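Local coordinates for protein glucose-6-phosphate isomerase (Chlamydia trachomatis D/UW-3/CX, PDB 6OTU) that catalyses the reversible isomerization of glucose-6-phosphate to fructose-6-phosphate, at residues 93-102 / 485-494; 349-359 / 371-379. All coordinates share one frame; numbering follows the deposited sequence.

Contact 1 of 2, residues 93-102 / 485-494; sequences MNRIEGFQSE and FCWGINSFDQ
The ring of Phe-492 lies against the loop 93-102 with its edge: the backbone O of Met-93 sits there near the ring plane, and CB of Met-93 lies 4.3 Å from CE2 of Phe-492. One face is covered by CB of Ser-491, 3.8 Å above the ring plane, over its centre. Met-93 is bent at chi2 and chi3, which carries its methyl CE to 3.5 Å from CE1 of Phe-485, an oblique approach to that ring.

The amides of Asn-94 and Asn-490 meet with planes 54° apart. ND2 of Asn-490 gives a nearly straight hydrogen bond of 3.0 Å to OD1 of Asn-94 and keeps that acceptor in its own amide plane. Both asparagines hold CG anti to the backbone N, and each amide is gripped at its other end too. OD1 of Asn-490 accepts from the backbone N of Phe-492 in an Asx turn, while ND2 of Asn-94 donates to OE1 of Glu-102 at 2.9 Å, on the anti side of the carboxylate. CD1 of Ile-96 packs on CB of Asn-490, 3.8 Å away. OD1 of Asn-94 and CD of Glu-102 both lie against CB of Asp-493.

Water adds further bridges. One molecule accepts from NE2 of Gln-494 beside OE1 of Glu-102 and O of Phe-492; another joins OD2 of Asp-493 (2.8 Å) to the backbone N of Glu-102. Asp-493 also makes a salt bridge to Lys-359 through OD1 and accepts through OD2 from Asn-447 of the second subunit; OE1 of Gln-494, a glucose-6-phosphate pocket residue, is bound by Arg-269.

The contact ties the loop between helices 80-89 and 110-113 to the turn joining helices 466-487 and 495-511, with Met-87 of helix 80-89 touching both phenylalanines.

Contact 2 of 2, residues 349-359 / 371-379; sequences LQQCGMESNGK and RTSPIIWGD. With G6Q (glucose-6-phosphate), chain E.
Polar bonds hold both ends of this helix-strand pair. NE2 of Gln-350 reaches O of Ile-376 at 2.7 Å, in the carbonyl plane, its extended chain starting with CG anti to the backbone N (chi1 172°). At the helix C-terminus, O of Asn-357 accepts from N of Ser-373 at 3.1 Å. OG1 of Thr-372 lies 2.7 Å from O of Lys-359. A water links ND2 of Asn-357 weakly to OG of Ser-373; ND2 also donates to O of Phe-480, and OD1 is bonded to OG of Ser-491. N of Ile-376 gives SD of Met-354 a weak but straight hydrogen bond.

Between these ends the packing is mainly apolar. Met-354 lies across the strand, its CE 3.5 Å from CD1 of Ile-375. CD1 of Ile-376 rests on CA of Gly-353 at 3.8 Å.

The helix runs antiparallel to strand 375-377 in the beta-alpha-beta unit 332-337, 345-357, 375-377. Its other side faces the substrate: NE2 of Gln-351 donates to OE2 of Glu-355 and weakly to O3 of glucose-6-phosphate. OE1 of Glu-355, the probable proton donor, comes to 3.0 Å from C2 of the sugar, consistent with proton transfer there, as in phosphoglucose isomerases.

Overall arrangement
Contact 2 lies deeper, its centre about 9 Å from the centre of the chain, and packs helix 345-357 on strand 375-377, the edge strand of the mixed sheet within this chain. Contact 1, about 19 Å out, is mostly buried too but joins irregular segments, so amides, two carboxylates and bridging waters do much of its work, whereas contact 2 relies on methionine and isoleucine packing with polar bonds added at its ends. The two touch directly: OG of Ser-491 lies 2.7 Å from OD1 of Asn-357, a probable hydrogen bond. Both supply pocket residues, Gln-494 from contact 1 and Gln-351 and Glu-355 from contact 2, and both reach the second subunit.

Contact 1 of 2, residues 93-102 / 485-494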
loop_
_atom_site.group_PDB
_atom_site.type_symbol
_atom_site.label_atom_id
_atom_site.label_comp_id
_atom_site.label_asym_id
_atom_site.label_seq_id
_atom_site.Cartn_x
_atom_site.Cartn_y
_atom_site.Cartn_z
ATOM N N MET A 93 9.635 12.532 -26.944
ATOM C CA MET A 93 10.357 12.189 -25.727
ATOM C C MET A 93 10.310 10.698 -25.398
ATOM O O MET A 93 11.172 10.206 -24.662
ATOM C CB MET A 93 9.807 13.003 -24.545
ATOM C CG MET A 93 9.705 14.510 -24.811
ATOM S SD MET A 93 11.313 15.340 -24.943
ATOM C CE MET A 93 11.985 15.044 -23.299
ATOM N N ASN A 94 9.342 9.964 -25.923
ATOM C CA ASN A 94 9.223 8.532 -25.649
ATOM C C ASN A 94 10.015 7.802 -26.729
ATOM O O ASN A 94 9.472 7.400 -27.756
ATOM C CB ASN A 94 7.753 8.132 -25.627
ATOM C CG ASN A 94 7.545 6.659 -25.417
ATOM O OD1 ASN A 94 8.487 5.921 -25.142
ATOM N ND2 ASN A 94 6.292 6.219 -25.517
ATOM N N ARG A 95 11.319 7.638 -26.515
ATOM C CA ARG A 95 12.111 6.903 -27.493
ATOM C C ARG A 95 13.461 6.531 -26.902
ATOM O O ARG A 95 13.959 7.178 -25.979
ATOM C CB ARG A 95 12.310 7.707 -28.778
ATOM C CG ARG A 95 13.202 8.910 -28.625
ATOM C CD ARG A 95 13.484 9.528 -29.995
ATOM N NE ARG A 95 14.146 8.607 -30.920
ATOM C CZ ARG A 95 15.356 8.814 -31.433
ATOM N NH1 ARG A 95 16.032 9.910 -31.106
ATOM N NH2 ARG A 95 15.888 7.928 -32.276
ATOM N N ILE A 96 14.050 5.479 -27.464
ATOM C CA ILE A 96 15.396 5.031 -27.131
ATOM C C ILE A 96 16.229 5.111 -28.405
ATOM O O ILE A 96 15.886 4.487 -29.419
ATOM C CB ILE A 96 15.399 3.602 -26.557
ATOM C CG1 ILE A 96 14.616 3.529 -25.237
ATOM C CG2 ILE A 96 16.821 3.110 -26.362
ATOM C CD1 ILE A 96 15.200 4.370 -24.128
ATOM N N GLU A 97 17.305 5.895 -28.370
ATOM C CA GLU A 97 18.125 6.068 -29.558
ATOM C C GLU A 97 18.972 4.827 -29.773
ATOM O O GLU A 97 19.450 4.207 -28.817
ATOM C CB GLU A 97 19.015 7.301 -29.439
ATOM N N GLY A 98 19.128 4.450 -31.035
ATOM C CA GLY A 98 19.939 3.317 -31.405
ATOM C C GLY A 98 19.197 2.005 -31.516
ATOM O O GLY A 98 19.772 1.029 -32.020
ATOM N N PHE A 99 17.939 1.952 -31.076
ATOM C CA PHE A 99 17.237 0.686 -30.928
ATOM C C PHE A 99 15.766 0.893 -31.252
ATOM O O PHE A 99 15.269 2.022 -31.291
ATOM C CB PHE A 99 17.428 0.113 -29.503
ATOM C CG PHE A 99 18.861 -0.262 -29.195
ATOM C CD1 PHE A 99 19.391 -1.480 -29.645
ATOM C CD2 PHE A 99 19.693 0.619 -28.500
ATOM C CE1 PHE A 99 20.717 -1.827 -29.390
ATOM C CE2 PHE A 99 21.031 0.290 -28.249
ATOM C CZ PHE A 99 21.544 -0.945 -28.694
ATOM N N GLN A 100 15.083 -0.221 -31.504
ATOM C CA GLN A 100 13.632 -0.208 -31.649
ATOM C C GLN A 100 12.972 0.263 -30.354
ATOM O O GLN A 100 13.335 -0.185 -29.263
ATOM C CB GLN A 100 13.149 -1.613 -32.028
ATOM C CG GLN A 100 11.777 -1.672 -32.681
ATOM C CD GLN A 100 10.671 -1.420 -31.694
ATOM O OE1 GLN A 100 10.680 -1.958 -30.581
ATOM N NE2 GLN A 100 9.721 -0.572 -32.077
ATOM N N SER A 101 11.999 1.169 -30.481
ATOM C CA SER A 101 11.300 1.765 -29.345
ATOM C C SER A 101 10.000 2.367 -29.868
ATOM O O SER A 101 9.761 2.396 -31.079
ATOM C CB SER A 101 12.170 2.818 -28.652
ATOM O OG SER A 101 11.812 4.133 -29.058
ATOM N N GLU A 102 9.166 2.882 -28.950
ATOM C CA GLU A 102 7.849 3.381 -29.350
ATOM C C GLU A 102 7.948 4.675 -30.164
ATOM O O GLU A 102 7.145 4.888 -31.087
ATOM C CB GLU A 102 6.952 3.573 -28.122
ATOM C CG GLU A 102 6.881 2.338 -27.224
ATOM C CD GLU A 102 5.748 2.385 -26.202
ATOM O OE1 GLU A 102 5.281 3.485 -25.839
ATOM O OE2 GLU A 102 5.315 1.307 -25.764
ATOM N N PHE A 485 14.020 13.072 -16.462
ATOM C CA PHE A 485 14.841 13.973 -17.279
ATOM C C PHE A 485 16.230 14.130 -16.688
ATOM O O PHE A 485 17.225 14.240 -17.420
ATOM C CB PHE A 485 14.190 15.357 -17.393
ATOM C CG PHE A 485 12.897 15.372 -18.148
ATOM C CD1 PHE A 485 12.669 14.484 -19.182
ATOM C CD2 PHE A 485 11.911 16.296 -17.831
ATOM C CE1 PHE A 485 11.483 14.506 -19.882
ATOM C CE2 PHE A 485 10.717 16.322 -18.524
ATOM C CZ PHE A 485 10.501 15.425 -19.556
ATOM N N CYS A 486 16.308 14.144 -15.359
ATOM C CA CYS A 486 17.585 14.297 -14.680
ATOM C C CYS A 486 18.423 13.022 -14.813
ATOM O O CYS A 486 19.593 13.080 -15.217
ATOM C CB CYS A 486 17.341 14.655 -13.215
ATOM S SG CYS A 486 18.826 15.011 -12.285
ATOM N N TRP A 487 17.829 11.862 -14.497
ATOM C CA TRP A 487 18.494 10.577 -14.715
ATOM C C TRP A 487 18.831 10.323 -16.185
ATOM O O TRP A 487 19.772 9.574 -16.477
ATOM C CB TRP A 487 17.616 9.448 -14.176
ATOM C CG TRP A 487 17.575 9.454 -12.686
ATOM C CD1 TRP A 487 18.603 9.785 -11.849
ATOM C CD2 TRP A 487 16.455 9.159 -11.848
ATOM N NE1 TRP A 487 18.200 9.699 -10.546
ATOM C CE2 TRP A 487 16.886 9.317 -10.510
ATOM C CE3 TRP A 487 15.134 8.756 -12.094
ATOM C CZ2 TRP A 487 16.045 9.088 -9.418
ATOM C CZ3 TRP A 487 14.299 8.537 -11.018
ATOM C CH2 TRP A 487 14.756 8.704 -9.690
ATOM N N GLY A 488 18.095 10.929 -17.118
ATOM C CA GLY A 488 18.315 10.655 -18.527
ATOM C C GLY A 488 17.737 9.342 -19.014
ATOM O O GLY A 488 18.268 8.754 -19.957
ATOM N N ILE A 489 16.660 8.869 -18.399
ATOM C CA ILE A 489 16.020 7.629 -18.780
ATOM C C ILE A 489 14.742 7.959 -19.539
ATOM O O ILE A 489 14.319 9.109 -19.610
ATOM C CB ILE A 489 15.722 6.739 -17.545
ATOM C CG1 ILE A 489 14.768 7.487 -16.604
ATOM C CG2 ILE A 489 17.003 6.381 -16.839
ATOM C CD1 ILE A 489 14.240 6.672 -15.432
ATOM N N ASN A 490 14.110 6.938 -20.120
ATOM C CA ASN A 490 12.824 7.124 -20.792
ATOM C C ASN A 490 11.717 6.812 -19.790
ATOM O O ASN A 490 11.426 5.645 -19.495
ATOM C CB ASN A 490 12.718 6.270 -22.051
ATOM C CG ASN A 490 11.356 6.417 -22.753
ATOM O OD1 ASN A 490 10.552 7.277 -22.392
ATOM N ND2 ASN A 490 11.096 5.560 -23.756
ATOM N N SER A 491 11.093 7.869 -19.267
ATOM C CA SER A 491 10.037 7.699 -18.275
ATOM C C SER A 491 8.726 7.196 -18.867
ATOM O O SER A 491 7.797 6.947 -18.102
ATOM C CB SER A 491 9.760 9.027 -17.556
ATOM O OG SER A 491 10.900 9.540 -16.888
ATOM N N PHE A 492 8.590 7.065 -20.188
ATOM C CA PHE A 492 7.259 7.022 -20.767
ATOM C C PHE A 492 6.938 5.741 -21.516
ATOM O O PHE A 492 5.857 5.654 -22.111
ATOM C CB PHE A 492 7.053 8.251 -21.673
ATOM C CG PHE A 492 7.381 9.547 -20.984
ATOM C CD1 PHE A 492 6.578 10.018 -19.936
ATOM C CD2 PHE A 492 8.517 10.269 -21.335
ATOM C CE1 PHE A 492 6.889 11.206 -19.272
ATOM C CE2 PHE A 492 8.845 11.458 -20.667
ATOM C CZ PHE A 492 8.031 11.928 -19.633
ATOM N N ASP A 493 7.810 4.738 -21.491
ATOM C CA ASP A 493 7.431 3.405 -21.948
ATOM C C ASP A 493 7.462 2.431 -20.768
ATOM O O ASP A 493 7.651 2.820 -19.605
ATOM C CB ASP A 493 8.313 2.949 -23.126
ATOM C CG ASP A 493 9.786 2.856 -22.766
ATOM O OD1 ASP A 493 10.158 3.226 -21.618
ATOM O OD2 ASP A 493 10.567 2.420 -23.650
ATOM N N GLN A 494 7.247 1.148 -21.063
ATOM C CA GLN A 494 7.070 0.173 -19.991
ATOM C C GLN A 494 7.256 -1.242 -20.526
ATOM O O GLN A 494 6.322 -2.048 -20.547
ATOM C CB GLN A 494 5.702 0.359 -19.315
ATOM C CG GLN A 494 4.470 0.352 -20.227
ATOM C CD GLN A 494 4.268 1.622 -21.025
ATOM O OE1 GLN A 494 4.354 2.731 -20.498
ATOM N NE2 GLN A 494 4.003 1.466 -22.322
HETATM O O HOH W 1 3.909 4.054 -23.446
HETATM O O HOH W 2 6.704 -0.392 -23.800
HETATM O O HOH W 3 9.775 1.782 -26.235
#

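Contact 2 of 2, residues 349-359 / 371-379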
loop_
_atom_site.group_PDB
_atom_site.type_symbol
_atom_site.label_atom_id
_atom_site.label_comp_id
_atom_site.label_asym_id
_atom_site.label_seq_id
_atom_site.Cartn_x
_atom_site.Cartn_y
_atom_site.Cartn_z
ATOM N N LEU A 349 0.325 6.906 -7.174
ATOM C CA LEU A 349 1.676 7.453 -7.261
ATOM C C LEU A 349 2.697 6.335 -7.422
ATOM O O LEU A 349 3.655 6.452 -8.197
ATOM C CB LEU A 349 1.992 8.270 -6.009
ATOM C CG LEU A 349 1.137 9.504 -5.752
ATOM C CD1 LEU A 349 1.579 10.225 -4.480
ATOM C CD2 LEU A 349 1.229 10.420 -6.966
ATOM N N GLN A 350 2.512 5.248 -6.670
ATOM C CA GLN A 350 3.419 4.111 -6.753
ATOM C C GLN A 350 3.504 3.575 -8.182
ATOM O O GLN A 350 4.597 3.252 -8.666
ATOM C CB GLN A 350 2.949 3.042 -5.769
ATOM C CG GLN A 350 3.644 1.712 -5.821
ATOM C CD GLN A 350 2.995 0.754 -4.837
ATOM O OE1 GLN A 350 1.902 0.260 -5.093
ATOM N NE2 GLN A 350 3.632 0.536 -3.681
ATOM N N GLN A 351 2.366 3.492 -8.885
ATOM C CA GLN A 351 2.416 3.095 -10.290
ATOM C C GLN A 351 3.111 4.157 -11.135
ATOM O O GLN A 351 3.972 3.851 -11.968
ATOM C CB GLN A 351 1.015 2.845 -10.843
ATOM C CG GLN A 351 1.026 2.855 -12.378
ATOM C CD GLN A 351 -0.266 2.399 -13.012
ATOM O OE1 GLN A 351 -1.351 2.745 -12.550
ATOM N NE2 GLN A 351 -0.157 1.613 -14.089
ATOM N N CYS A 352 2.753 5.419 -10.917
ATOM C CA CYS A 352 3.187 6.462 -11.830
ATOM C C CYS A 352 4.693 6.672 -11.732
ATOM O O CYS A 352 5.376 6.814 -12.753
ATOM C CB CYS A 352 2.408 7.740 -11.536
ATOM S SG CYS A 352 2.807 9.126 -12.677
ATOM N N GLY A 353 5.236 6.628 -10.517
ATOM C CA GLY A 353 6.664 6.780 -10.297
ATOM C C GLY A 353 7.478 5.540 -10.612
ATOM O O GLY A 353 8.485 5.636 -11.313
ATOM N N MET A 354 7.058 4.371 -10.116
ATOM C CA MET A 354 7.855 3.158 -10.313
ATOM C C MET A 354 7.738 2.616 -11.734
ATOM O O MET A 354 8.704 2.055 -12.268
ATOM C CB MET A 354 7.449 2.086 -9.306
ATOM C CG MET A 354 7.700 2.522 -7.865
ATOM S SD MET A 354 7.373 1.233 -6.662
ATOM C CE MET A 354 8.746 0.146 -6.977
ATOM N N GLU A 355 6.562 2.726 -12.356
ATOM C CA GLU A 355 6.462 2.284 -13.744
ATOM C C GLU A 355 7.198 3.237 -14.689
ATOM O O GLU A 355 7.807 2.797 -15.676
ATOM C CB GLU A 355 4.999 2.141 -14.156
ATOM C CG GLU A 355 4.793 1.140 -15.262
ATOM C CD GLU A 355 3.451 1.273 -15.899
ATOM O OE1 GLU A 355 3.219 0.584 -16.903
ATOM O OE2 GLU A 355 2.626 2.070 -15.405
ATOM N N SER A 356 7.157 4.543 -14.409
ATOM C CA SER A 356 7.869 5.493 -15.261
ATOM C C SER A 356 9.375 5.343 -15.110
ATOM O O SER A 356 10.103 5.233 -16.100
ATOM C CB SER A 356 7.461 6.932 -14.934
ATOM O OG SER A 356 6.099 7.173 -15.227
ATOM N N ASN A 357 9.864 5.331 -13.876
ATOM C CA ASN A 357 11.289 5.489 -13.648
ATOM C C ASN A 357 11.946 4.210 -13.163
ATOM O O ASN A 357 13.137 4.224 -12.826
ATOM C CB ASN A 357 11.523 6.669 -12.697
ATOM C CG ASN A 357 11.094 7.989 -13.332
ATOM O OD1 ASN A 357 11.144 8.117 -14.557
ATOM N ND2 ASN A 357 10.658 8.964 -12.524
ATOM N N GLY A 358 11.223 3.090 -13.178
ATOM C CA GLY A 358 11.844 1.814 -12.873
ATOM C C GLY A 358 12.614 1.283 -14.064
ATOM O O GLY A 358 12.219 0.292 -14.677
ATOM N N LYS A 359 13.713 1.948 -14.407
ATOM C CA LYS A 359 14.435 1.689 -15.644
ATOM C C LYS A 359 15.917 1.569 -15.342
ATOM O O LYS A 359 16.400 2.073 -14.323
ATOM C CB LYS A 359 14.212 2.802 -16.667
ATOM C CG LYS A 359 12.750 3.122 -16.920
ATOM C CD LYS A 359 12.091 2.006 -17.738
ATOM C CE LYS A 359 10.583 2.169 -17.782
ATOM N NZ LYS A 359 10.191 3.464 -18.383
ATOM N N ARG A 371 21.198 4.442 -9.533
ATOM C CA ARG A 371 19.875 3.918 -9.225
ATOM C C ARG A 371 18.808 4.922 -9.628
ATOM O O ARG A 371 18.997 6.134 -9.499
ATOM C CB ARG A 371 19.761 3.564 -7.734
ATOM C CG ARG A 371 20.837 2.558 -7.327
ATOM C CD ARG A 371 20.561 1.876 -6.012
ATOM N NE ARG A 371 21.628 0.932 -5.665
ATOM C CZ ARG A 371 21.581 -0.374 -5.907
ATOM N NH1 ARG A 371 20.517 -0.905 -6.503
ATOM N NH2 ARG A 371 22.597 -1.155 -5.554
ATOM N N THR A 372 17.690 4.414 -10.133
ATOM C CA THR A 372 16.619 5.301 -10.558
ATOM C C THR A 372 15.457 5.285 -9.568
ATOM O O THR A 372 15.646 5.672 -8.409
ATOM C CB THR A 372 16.177 4.924 -11.958
ATOM O OG1 THR A 372 16.011 3.501 -12.022
ATOM C CG2 THR A 372 17.248 5.386 -12.960
ATOM N N SER A 373 14.262 4.860 -9.990
ATOM C CA SER A 373 13.092 5.010 -9.125
ATOM C C SER A 373 13.315 4.313 -7.785
ATOM O O SER A 373 13.863 3.207 -7.753
ATOM C CB SER A 373 11.819 4.456 -9.769
ATOM O OG SER A 373 10.711 4.699 -8.907
ATOM N N PRO A 374 12.974 4.949 -6.676
ATOM C CA PRO A 374 12.874 4.228 -5.405
ATOM C C PRO A 374 11.550 3.475 -5.331
ATOM O O PRO A 374 10.653 3.652 -6.169
ATOM C CB PRO A 374 12.952 5.342 -4.353
ATOM C CG PRO A 374 12.419 6.569 -5.057
ATOM C CD PRO A 374 12.704 6.392 -6.541
ATOM N N ILE A 375 11.449 2.603 -4.318
ATOM C CA ILE A 375 10.155 2.031 -3.968
ATOM C C ILE A 375 9.273 3.149 -3.439
ATOM O O ILE A 375 9.682 3.933 -2.573
ATOM C CB ILE A 375 10.298 0.906 -2.934
ATOM C CG1 ILE A 375 11.405 -0.077 -3.318
ATOM C CG2 ILE A 375 8.978 0.159 -2.768
ATOM C CD1 ILE A 375 11.188 -0.736 -4.611
ATOM N N ILE A 376 8.077 3.262 -3.987
ATOM C CA ILE A 376 7.111 4.237 -3.508
ATOM C C ILE A 376 6.040 3.455 -2.767
ATOM O O ILE A 376 5.484 2.494 -3.304
ATOM C CB ILE A 376 6.547 5.090 -4.654
ATOM C CG1 ILE A 376 7.681 5.924 -5.269
ATOM C CG2 ILE A 376 5.431 6.008 -4.156
ATOM C CD1 ILE A 376 7.320 6.639 -6.576
ATOM N N TRP A 377 5.816 3.819 -1.507
ATOM C CA TRP A 377 4.882 3.121 -0.640
ATOM C C TRP A 377 4.353 4.124 0.377
ATOM O O TRP A 377 4.810 5.263 0.439
ATOM C CB TRP A 377 5.566 1.935 0.040
ATOM C CG TRP A 377 6.638 2.350 0.977
ATOM C CD1 TRP A 377 7.839 2.940 0.661
ATOM C CD2 TRP A 377 6.602 2.247 2.402
ATOM N NE1 TRP A 377 8.560 3.194 1.815
ATOM C CE2 TRP A 377 7.825 2.772 2.894
ATOM C CE3 TRP A 377 5.658 1.758 3.315
ATOM C CZ2 TRP A 377 8.123 2.820 4.258
ATOM C CZ3 TRP A 377 5.961 1.796 4.677
ATOM C CH2 TRP A 377 7.185 2.325 5.132
ATOM N N GLY A 378 3.395 3.704 1.179
ATOM C CA GLY A 378 2.853 4.594 2.188
ATOM C C GLY A 378 1.383 4.322 2.443
ATOM O O GLY A 378 0.759 3.471 1.813
ATOM N N ASP A 379 0.843 5.085 3.394
ATOM C CA ASP A 379 -0.560 5.013 3.784
ATOM C C ASP A 379 -0.896 6.297 4.531
ATOM O O ASP A 379 -0.040 7.168 4.709
ATOM C CB ASP A 379 -0.837 3.762 4.624
ATOM C CG ASP A 379 -2.208 3.164 4.348
ATOM O OD1 ASP A 379 -3.177 3.935 4.166
ATOM O OD2 ASP A 379 -2.317 1.917 4.308
HETATM C C1 G6Q E . 0.199 2.444 -18.066
HETATM C C2 G6Q E . 0.571 0.982 -18.326
HETATM C C3 G6Q E . -0.491 -0.014 -17.874
HETATM C C4 G6Q E . -1.765 0.002 -18.728
HETATM C C5 G6Q E . -2.630 -1.231 -18.459
HETATM C C6 G6Q E . -3.972 -1.155 -19.146
HETATM O O1 G6Q E . 0.885 3.307 -18.504
HETATM O O2 G6Q E . 0.860 0.771 -19.703
HETATM O O3 G6Q E . -0.838 0.235 -16.510
HETATM O O4 G6Q E . -2.530 1.171 -18.449
HETATM O O5 G6Q E . -1.915 -2.399 -18.874
HETATM O O6 G6Q E . -3.734 -0.966 -20.568
HETATM P P G6Q E . -4.977 -0.635 -21.548
HETATM O O1P G6Q E . -5.540 0.703 -21.098
HETATM O O2P G6Q E . -4.350 -0.573 -22.935
HETATM O O3P G6Q E . -5.971 -1.768 -21.398
HETATM O O HOH W 4 10.639 8.017 -9.676
#